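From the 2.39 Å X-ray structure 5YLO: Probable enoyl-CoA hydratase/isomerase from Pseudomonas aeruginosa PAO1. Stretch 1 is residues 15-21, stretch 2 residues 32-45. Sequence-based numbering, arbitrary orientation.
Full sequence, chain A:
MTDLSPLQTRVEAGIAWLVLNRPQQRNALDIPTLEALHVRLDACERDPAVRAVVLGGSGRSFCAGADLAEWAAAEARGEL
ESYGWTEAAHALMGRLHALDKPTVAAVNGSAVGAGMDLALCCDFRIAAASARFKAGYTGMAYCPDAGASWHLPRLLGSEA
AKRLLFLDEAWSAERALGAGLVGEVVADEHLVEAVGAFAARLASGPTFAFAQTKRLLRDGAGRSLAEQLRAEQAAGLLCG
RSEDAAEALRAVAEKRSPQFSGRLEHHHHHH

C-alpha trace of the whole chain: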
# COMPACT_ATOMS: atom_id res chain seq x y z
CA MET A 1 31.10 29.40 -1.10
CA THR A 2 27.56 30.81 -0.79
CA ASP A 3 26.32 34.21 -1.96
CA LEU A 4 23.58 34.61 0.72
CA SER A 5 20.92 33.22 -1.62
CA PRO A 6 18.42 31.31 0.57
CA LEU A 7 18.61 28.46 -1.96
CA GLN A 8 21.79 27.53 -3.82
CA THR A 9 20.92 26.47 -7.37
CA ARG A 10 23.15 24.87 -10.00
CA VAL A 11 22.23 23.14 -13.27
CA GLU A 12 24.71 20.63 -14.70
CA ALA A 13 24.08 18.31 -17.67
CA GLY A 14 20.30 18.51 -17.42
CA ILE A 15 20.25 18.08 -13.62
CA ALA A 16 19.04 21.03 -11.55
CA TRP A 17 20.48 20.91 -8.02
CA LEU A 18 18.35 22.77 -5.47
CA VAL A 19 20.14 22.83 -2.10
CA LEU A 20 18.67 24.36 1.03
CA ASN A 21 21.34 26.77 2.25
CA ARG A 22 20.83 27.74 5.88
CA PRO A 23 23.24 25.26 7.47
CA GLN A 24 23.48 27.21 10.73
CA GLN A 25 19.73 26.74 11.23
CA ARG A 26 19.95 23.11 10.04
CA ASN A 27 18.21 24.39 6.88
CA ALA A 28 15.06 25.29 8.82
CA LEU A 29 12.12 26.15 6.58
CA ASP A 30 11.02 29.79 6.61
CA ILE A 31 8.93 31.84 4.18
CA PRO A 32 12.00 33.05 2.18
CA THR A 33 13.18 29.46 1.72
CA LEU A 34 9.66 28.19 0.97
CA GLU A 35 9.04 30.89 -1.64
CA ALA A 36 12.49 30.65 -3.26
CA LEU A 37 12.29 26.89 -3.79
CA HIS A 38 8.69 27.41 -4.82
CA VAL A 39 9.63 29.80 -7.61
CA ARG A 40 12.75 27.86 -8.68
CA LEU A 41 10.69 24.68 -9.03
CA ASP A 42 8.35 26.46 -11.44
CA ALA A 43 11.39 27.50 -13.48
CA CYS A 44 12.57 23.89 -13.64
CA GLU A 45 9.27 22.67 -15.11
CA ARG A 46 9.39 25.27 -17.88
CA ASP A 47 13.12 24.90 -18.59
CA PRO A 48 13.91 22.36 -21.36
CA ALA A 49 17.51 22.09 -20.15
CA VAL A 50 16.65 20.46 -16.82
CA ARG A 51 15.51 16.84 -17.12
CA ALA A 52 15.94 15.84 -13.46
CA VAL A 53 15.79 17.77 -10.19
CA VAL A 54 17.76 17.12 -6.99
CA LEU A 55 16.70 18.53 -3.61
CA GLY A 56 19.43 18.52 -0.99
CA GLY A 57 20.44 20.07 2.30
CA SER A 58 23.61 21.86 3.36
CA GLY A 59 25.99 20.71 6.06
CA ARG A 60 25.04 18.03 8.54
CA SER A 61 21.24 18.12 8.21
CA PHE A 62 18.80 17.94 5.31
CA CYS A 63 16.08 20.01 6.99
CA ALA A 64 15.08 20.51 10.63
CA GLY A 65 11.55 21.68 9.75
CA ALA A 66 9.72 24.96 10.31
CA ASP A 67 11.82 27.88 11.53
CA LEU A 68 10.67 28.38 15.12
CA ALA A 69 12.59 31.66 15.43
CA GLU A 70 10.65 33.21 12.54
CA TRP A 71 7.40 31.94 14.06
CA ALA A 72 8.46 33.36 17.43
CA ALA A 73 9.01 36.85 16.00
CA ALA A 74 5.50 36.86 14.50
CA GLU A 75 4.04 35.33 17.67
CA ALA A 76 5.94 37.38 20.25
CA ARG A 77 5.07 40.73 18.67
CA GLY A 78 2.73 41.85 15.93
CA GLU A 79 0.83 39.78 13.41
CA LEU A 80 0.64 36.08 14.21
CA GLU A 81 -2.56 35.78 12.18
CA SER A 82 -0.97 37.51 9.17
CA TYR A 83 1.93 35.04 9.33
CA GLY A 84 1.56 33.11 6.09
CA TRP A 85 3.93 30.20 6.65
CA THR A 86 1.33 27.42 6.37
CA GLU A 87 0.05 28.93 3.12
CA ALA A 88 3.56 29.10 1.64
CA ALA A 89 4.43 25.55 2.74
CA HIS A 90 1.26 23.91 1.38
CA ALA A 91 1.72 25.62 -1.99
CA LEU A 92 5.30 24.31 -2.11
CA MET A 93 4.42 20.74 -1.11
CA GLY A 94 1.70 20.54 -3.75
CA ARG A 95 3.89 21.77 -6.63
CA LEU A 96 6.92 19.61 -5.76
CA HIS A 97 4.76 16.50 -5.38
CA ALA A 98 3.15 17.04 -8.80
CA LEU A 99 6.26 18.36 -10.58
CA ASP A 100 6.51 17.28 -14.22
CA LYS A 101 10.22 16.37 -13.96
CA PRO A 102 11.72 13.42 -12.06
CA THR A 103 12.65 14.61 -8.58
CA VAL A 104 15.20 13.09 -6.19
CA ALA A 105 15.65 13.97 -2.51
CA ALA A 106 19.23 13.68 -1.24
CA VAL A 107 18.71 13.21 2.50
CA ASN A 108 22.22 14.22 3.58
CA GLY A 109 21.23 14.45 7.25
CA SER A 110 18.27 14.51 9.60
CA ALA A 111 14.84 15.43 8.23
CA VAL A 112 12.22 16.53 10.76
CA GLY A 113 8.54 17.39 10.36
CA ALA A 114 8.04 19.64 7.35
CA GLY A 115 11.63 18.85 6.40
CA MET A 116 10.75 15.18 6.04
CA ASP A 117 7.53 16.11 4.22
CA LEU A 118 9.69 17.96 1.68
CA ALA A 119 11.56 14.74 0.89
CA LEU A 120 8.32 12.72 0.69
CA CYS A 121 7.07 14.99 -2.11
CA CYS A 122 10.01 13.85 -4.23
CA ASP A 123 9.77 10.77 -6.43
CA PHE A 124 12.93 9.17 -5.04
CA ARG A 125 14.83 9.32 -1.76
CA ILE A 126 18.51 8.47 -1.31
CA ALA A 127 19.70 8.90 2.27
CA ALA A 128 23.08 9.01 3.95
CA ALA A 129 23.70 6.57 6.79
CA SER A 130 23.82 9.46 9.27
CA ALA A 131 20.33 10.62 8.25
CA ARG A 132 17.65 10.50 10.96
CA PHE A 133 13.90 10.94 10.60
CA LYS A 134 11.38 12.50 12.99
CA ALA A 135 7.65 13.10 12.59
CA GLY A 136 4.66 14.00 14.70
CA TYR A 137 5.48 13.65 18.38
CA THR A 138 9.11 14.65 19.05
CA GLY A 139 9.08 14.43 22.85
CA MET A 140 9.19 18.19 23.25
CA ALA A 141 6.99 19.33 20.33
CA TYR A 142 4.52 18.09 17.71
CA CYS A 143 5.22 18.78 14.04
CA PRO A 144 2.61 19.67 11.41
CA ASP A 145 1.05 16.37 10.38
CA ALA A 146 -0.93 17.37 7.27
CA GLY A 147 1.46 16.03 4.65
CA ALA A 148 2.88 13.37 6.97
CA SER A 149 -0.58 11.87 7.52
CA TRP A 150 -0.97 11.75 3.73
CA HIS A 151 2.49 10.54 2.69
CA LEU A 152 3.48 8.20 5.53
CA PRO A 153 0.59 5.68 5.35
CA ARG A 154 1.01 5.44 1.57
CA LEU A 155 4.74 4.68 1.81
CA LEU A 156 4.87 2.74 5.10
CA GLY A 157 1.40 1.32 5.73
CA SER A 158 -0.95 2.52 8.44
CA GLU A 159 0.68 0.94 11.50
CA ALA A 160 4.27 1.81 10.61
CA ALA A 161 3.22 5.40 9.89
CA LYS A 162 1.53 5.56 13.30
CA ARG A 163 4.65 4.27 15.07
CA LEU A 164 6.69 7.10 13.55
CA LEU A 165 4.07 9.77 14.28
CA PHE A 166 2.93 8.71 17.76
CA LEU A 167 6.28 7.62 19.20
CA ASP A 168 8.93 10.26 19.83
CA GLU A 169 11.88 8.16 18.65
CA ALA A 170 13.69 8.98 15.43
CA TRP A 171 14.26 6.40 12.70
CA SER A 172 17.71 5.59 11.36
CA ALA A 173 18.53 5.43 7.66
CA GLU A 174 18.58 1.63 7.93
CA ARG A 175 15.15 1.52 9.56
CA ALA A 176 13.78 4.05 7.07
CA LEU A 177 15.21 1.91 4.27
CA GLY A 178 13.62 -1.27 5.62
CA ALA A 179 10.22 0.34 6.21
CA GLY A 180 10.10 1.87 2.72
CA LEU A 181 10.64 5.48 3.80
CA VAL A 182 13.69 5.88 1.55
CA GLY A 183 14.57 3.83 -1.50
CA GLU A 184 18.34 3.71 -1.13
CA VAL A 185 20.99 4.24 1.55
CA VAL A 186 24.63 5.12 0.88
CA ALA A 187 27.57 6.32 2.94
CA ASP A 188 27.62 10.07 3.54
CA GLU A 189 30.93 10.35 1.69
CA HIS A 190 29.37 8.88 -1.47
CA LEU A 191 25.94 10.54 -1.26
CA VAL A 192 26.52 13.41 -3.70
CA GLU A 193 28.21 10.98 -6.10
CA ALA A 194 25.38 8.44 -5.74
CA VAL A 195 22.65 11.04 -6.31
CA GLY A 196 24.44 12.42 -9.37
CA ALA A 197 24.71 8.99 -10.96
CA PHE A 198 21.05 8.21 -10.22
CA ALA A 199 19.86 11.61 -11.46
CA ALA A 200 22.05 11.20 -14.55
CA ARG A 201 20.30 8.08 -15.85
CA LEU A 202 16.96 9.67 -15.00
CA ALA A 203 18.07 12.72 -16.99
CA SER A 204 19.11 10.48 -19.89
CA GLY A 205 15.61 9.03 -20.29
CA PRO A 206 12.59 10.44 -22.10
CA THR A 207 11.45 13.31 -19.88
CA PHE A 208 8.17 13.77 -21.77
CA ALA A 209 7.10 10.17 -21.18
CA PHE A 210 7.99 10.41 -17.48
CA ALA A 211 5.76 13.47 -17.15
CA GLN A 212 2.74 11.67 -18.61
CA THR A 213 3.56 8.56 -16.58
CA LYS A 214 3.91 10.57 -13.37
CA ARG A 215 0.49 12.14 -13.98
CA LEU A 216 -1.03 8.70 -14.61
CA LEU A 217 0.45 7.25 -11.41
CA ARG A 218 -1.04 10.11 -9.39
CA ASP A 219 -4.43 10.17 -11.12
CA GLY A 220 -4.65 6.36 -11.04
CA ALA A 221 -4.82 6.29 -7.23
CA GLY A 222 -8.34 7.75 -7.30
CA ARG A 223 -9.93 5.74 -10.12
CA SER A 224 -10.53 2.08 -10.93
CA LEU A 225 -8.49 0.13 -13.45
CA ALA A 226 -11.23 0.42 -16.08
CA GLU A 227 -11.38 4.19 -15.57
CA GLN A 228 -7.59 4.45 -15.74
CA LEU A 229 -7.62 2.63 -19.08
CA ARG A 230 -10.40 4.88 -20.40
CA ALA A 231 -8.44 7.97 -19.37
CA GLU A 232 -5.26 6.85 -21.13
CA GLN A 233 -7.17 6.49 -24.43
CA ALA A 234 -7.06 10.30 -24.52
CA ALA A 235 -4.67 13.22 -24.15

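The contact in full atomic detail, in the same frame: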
# COMPACT_ATOMS: atom_id res chain seq x y z
N ILE A 15 20.64 18.33 -15.01
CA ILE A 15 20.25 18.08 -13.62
C ILE A 15 20.29 19.41 -12.88
O ILE A 15 21.35 20.04 -12.78
CB ILE A 15 21.17 17.05 -12.95
CG1 ILE A 15 21.20 15.75 -13.76
CG2 ILE A 15 20.71 16.77 -11.53
CD1 ILE A 15 22.18 14.72 -13.22
N ALA A 16 19.14 19.82 -12.35
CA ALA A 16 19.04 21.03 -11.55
C ALA A 16 19.18 20.67 -10.07
O ALA A 16 18.33 19.94 -9.53
CB ALA A 16 17.71 21.75 -11.80
N TRP A 17 20.23 21.17 -9.43
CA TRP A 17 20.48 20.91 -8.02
C TRP A 17 19.93 22.07 -7.21
O TRP A 17 20.38 23.21 -7.35
CB TRP A 17 21.98 20.73 -7.76
CG TRP A 17 22.59 19.58 -8.50
CD1 TRP A 17 22.82 19.49 -9.84
CD2 TRP A 17 23.08 18.36 -7.93
NE1 TRP A 17 23.40 18.29 -10.14
CE2 TRP A 17 23.58 17.57 -8.99
CE3 TRP A 17 23.14 17.85 -6.63
CZ2 TRP A 17 24.13 16.31 -8.79
CZ3 TRP A 17 23.69 16.59 -6.43
CH2 TRP A 17 24.17 15.84 -7.51
N LEU A 18 18.95 21.78 -6.36
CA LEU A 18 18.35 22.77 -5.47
C LEU A 18 18.72 22.38 -4.04
O LEU A 18 18.19 21.40 -3.51
CB LEU A 18 16.84 22.84 -5.65
CG LEU A 18 16.34 22.86 -7.09
CD1 LEU A 18 14.83 23.01 -7.15
CD2 LEU A 18 17.02 23.96 -7.88
N VAL A 19 19.63 23.13 -3.43
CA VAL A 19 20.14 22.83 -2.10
C VAL A 19 19.65 23.90 -1.14
O VAL A 19 19.89 25.09 -1.35
CB VAL A 19 21.67 22.75 -2.09
CG1 VAL A 19 22.16 22.25 -0.74
CG2 VAL A 19 22.17 21.85 -3.21
N LEU A 20 18.94 23.47 -0.10
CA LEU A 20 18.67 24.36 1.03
C LEU A 20 19.99 24.85 1.60
O LEU A 20 20.93 24.07 1.79
CB LEU A 20 17.87 23.62 2.11
CG LEU A 20 16.34 23.55 2.00
CD1 LEU A 20 15.89 23.03 0.64
CD2 LEU A 20 15.78 22.68 3.11
N ASN A 21 20.08 26.16 1.85
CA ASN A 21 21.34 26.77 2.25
C ASN A 21 21.13 27.69 3.45
O ASN A 21 21.32 28.91 3.38
CB ASN A 21 21.99 27.53 1.10
CG ASN A 21 23.46 27.80 1.34
OD1 ASN A 21 24.18 28.13 0.28
ND2 ASN A 21 23.95 27.71 2.47
N PRO A 32 11.06 32.83 3.30
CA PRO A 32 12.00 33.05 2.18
C PRO A 32 12.46 31.77 1.52
O PRO A 32 12.54 31.72 0.29
CB PRO A 32 13.15 33.81 2.84
CG PRO A 32 12.55 34.49 3.99
CD PRO A 32 11.52 33.53 4.52
N THR A 33 12.78 30.74 2.30
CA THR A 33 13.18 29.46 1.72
C THR A 33 12.02 28.81 0.98
O THR A 33 12.17 28.36 -0.17
CB THR A 33 13.70 28.53 2.82
OG1 THR A 33 14.50 29.27 3.74
CG2 THR A 33 14.54 27.41 2.22
N LEU A 34 10.84 28.76 1.61
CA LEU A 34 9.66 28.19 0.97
C LEU A 34 9.40 28.85 -0.38
O LEU A 34 9.28 28.16 -1.39
CB LEU A 34 8.44 28.34 1.88
CG LEU A 34 8.49 27.62 3.23
CD1 LEU A 34 7.27 27.99 4.07
CD2 LEU A 34 8.58 26.11 3.04
N GLU A 35 9.36 30.18 -0.41
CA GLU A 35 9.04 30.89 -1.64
C GLU A 35 10.13 30.73 -2.70
O GLU A 35 9.83 30.59 -3.89
CB GLU A 35 8.81 32.38 -1.35
CG GLU A 35 7.54 32.68 -0.58
CD GLU A 35 7.18 34.15 -0.61
OE1 GLU A 35 7.24 34.81 0.46
OE2 GLU A 35 6.86 34.66 -1.70
N ALA A 36 11.40 30.75 -2.29
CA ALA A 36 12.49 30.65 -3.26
C ALA A 36 12.46 29.31 -3.97
O ALA A 36 12.46 29.24 -5.21
CB ALA A 36 13.83 30.88 -2.57
N LEU A 37 12.44 28.22 -3.20
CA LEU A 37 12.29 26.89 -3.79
C LEU A 37 10.99 26.79 -4.57
O LEU A 37 10.92 26.12 -5.61
CB LEU A 37 12.35 25.84 -2.67
CG LEU A 37 12.40 24.34 -2.96
CD1 LEU A 37 13.46 24.03 -3.99
CD2 LEU A 37 12.67 23.57 -1.67
N HIS A 38 9.95 27.45 -4.09
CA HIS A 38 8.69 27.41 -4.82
C HIS A 38 8.81 28.05 -6.19
O HIS A 38 8.26 27.53 -7.16
CB HIS A 38 7.55 28.06 -4.05
CG HIS A 38 6.22 27.91 -4.72
ND1 HIS A 38 5.11 27.41 -4.09
CD2 HIS A 38 5.84 28.18 -5.99
CE1 HIS A 38 4.09 27.38 -4.93
NE2 HIS A 38 4.51 27.84 -6.09
N VAL A 39 9.52 29.17 -6.30
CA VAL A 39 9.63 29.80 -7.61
C VAL A 39 10.64 29.06 -8.49
O VAL A 39 10.44 28.93 -9.70
CB VAL A 39 9.99 31.29 -7.46
CG1 VAL A 39 10.11 31.96 -8.82
CG2 VAL A 39 8.95 32.00 -6.61
N ARG A 40 11.74 28.57 -7.90
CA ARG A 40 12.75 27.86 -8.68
C ARG A 40 12.20 26.56 -9.25
O ARG A 40 12.57 26.15 -10.36
CB ARG A 40 13.98 27.59 -7.82
CG ARG A 40 15.15 26.95 -8.55
CD ARG A 40 15.99 27.98 -9.31
NE ARG A 40 15.58 28.12 -10.70
CZ ARG A 40 16.07 27.39 -11.71
NH1 ARG A 40 15.64 27.59 -12.94
NH2 ARG A 40 16.99 26.46 -11.48
N LEU A 41 11.31 25.89 -8.51
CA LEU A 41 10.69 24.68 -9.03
C LEU A 41 9.86 24.97 -10.27
O LEU A 41 9.88 24.19 -11.23
CB LEU A 41 9.81 24.03 -7.95
CG LEU A 41 10.53 23.25 -6.85
CD1 LEU A 41 9.53 22.77 -5.81
CD2 LEU A 41 11.29 22.07 -7.43
N ASP A 42 9.12 26.08 -10.27
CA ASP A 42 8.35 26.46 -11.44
C ASP A 42 9.26 26.72 -12.64
O ASP A 42 8.90 26.42 -13.78
CB ASP A 42 7.49 27.68 -11.14
CG ASP A 42 6.70 28.16 -12.34
OD1 ASP A 42 5.66 27.54 -12.65
OD2 ASP A 42 7.11 29.16 -12.97
N ALA A 43 10.44 27.28 -12.39
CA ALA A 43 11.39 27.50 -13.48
C ALA A 43 11.92 26.19 -14.03
O ALA A 43 12.18 26.07 -15.23
CB ALA A 43 12.54 28.39 -13.00
N CYS A 44 12.07 25.17 -13.17
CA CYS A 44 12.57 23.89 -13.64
C CYS A 44 11.58 23.20 -14.56
O CYS A 44 11.97 22.60 -15.57
CB CYS A 44 12.91 22.99 -12.45
SG CYS A 44 14.37 23.51 -11.52
N GLU A 45 10.28 23.27 -14.24
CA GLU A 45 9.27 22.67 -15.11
C GLU A 45 9.31 23.27 -16.50
O GLU A 45 9.26 22.55 -17.51
CB GLU A 45 7.88 22.84 -14.50
CG GLU A 45 7.43 21.70 -13.62
CD GLU A 45 5.94 21.72 -13.38
OE1 GLU A 45 5.19 22.09 -14.31
OE2 GLU A 45 5.51 21.37 -12.26

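This is a purely side-chain-mediated packing of a helix against one face of a β-strand, running almost exactly antiparallel and held together by apolar contacts with no hydrogen bond crossing between the two. The strand spans Ile 15 to Leu 20, and the helix covers all of residues 32 to 45, starting before them and carrying on after. Their axes approach to 10.3 Å with 175° between their N-to-C directions, a spacing that leaves room for one layer of interlocked side chains. Because the elements run in opposite directions, the register reads backward along the helix: Ala 16 lies nearest Cys 44, Leu 18 nearest Leu 37 and Leu 20 nearest Thr 33, with CA atoms 7.4 to 7.5 Å apart in each pair.

The first rule is periodicity. On the strand, alternate residues serve the contact: Ala 16 and Leu 18 point their CA-to-CB bonds toward the helix, and Leu 20, though it starts sideways, brings its end nearer. Trp 17 and Val 19 point away and bury nothing here. On the helix, the contributors are Thr 33, Leu 37, Arg 40, Leu 41 and Cys 44. Thr 33, Leu 37 and Leu 41 recur every four residues, and Leu 37, Arg 40 and Cys 44 by three and four, so the set lies along one side. Main-chain bonds such as Leu 37 N to Thr 33 O (3.0 Å) and Leu 41 N to Leu 37 O (2.9 Å) satisfy the helix internally and hold that side in place.

Leu 18 is the centre of the contact, with 95 Å² covered by the helix out of 311 Å² buried on both sides together. With chi1 m and chi2 t, its methyls lie against helix side chains. CD1 of Leu 18 lies 3.6 Å from CD1 of Leu 37 and 3.7 Å from CD2 of Leu 41, so one methyl meets two leucines a helical turn apart. The other methyl, CD2 of Leu 18, rests 3.6 Å from CG of Arg 40. This is the second rule: a long charged residue whose CA-to-CB bond points toward the strand can offer its methylenes to an apolar neighbour while remaining partly exposed.

At one end the packing uses small side chains. CB of Ala 16 sits 3.8 Å from SG of Cys 44, an apolar van der Waals contact. SG of Cys 44 also comes within 4.4 Å of CD1 of Leu 18, linking this end to the centre.

At the other end, CD1 of Leu 20 meets CD2 of Leu 37 at 4.0 Å, so Leu 37 touches both Leu 18 and Leu 20, two residues apart on the strand. CG of Leu 20 is 4.3 Å from CG2 of Thr 33. Threonine thus supplies a methyl to the contact, while its OG1 is hydrogen-bonded to a residue just outside the stretches. The lesson is economical: methyls, methylenes and one sulfur make the contact, and the hydroxyl of Thr 33 bonds outside it.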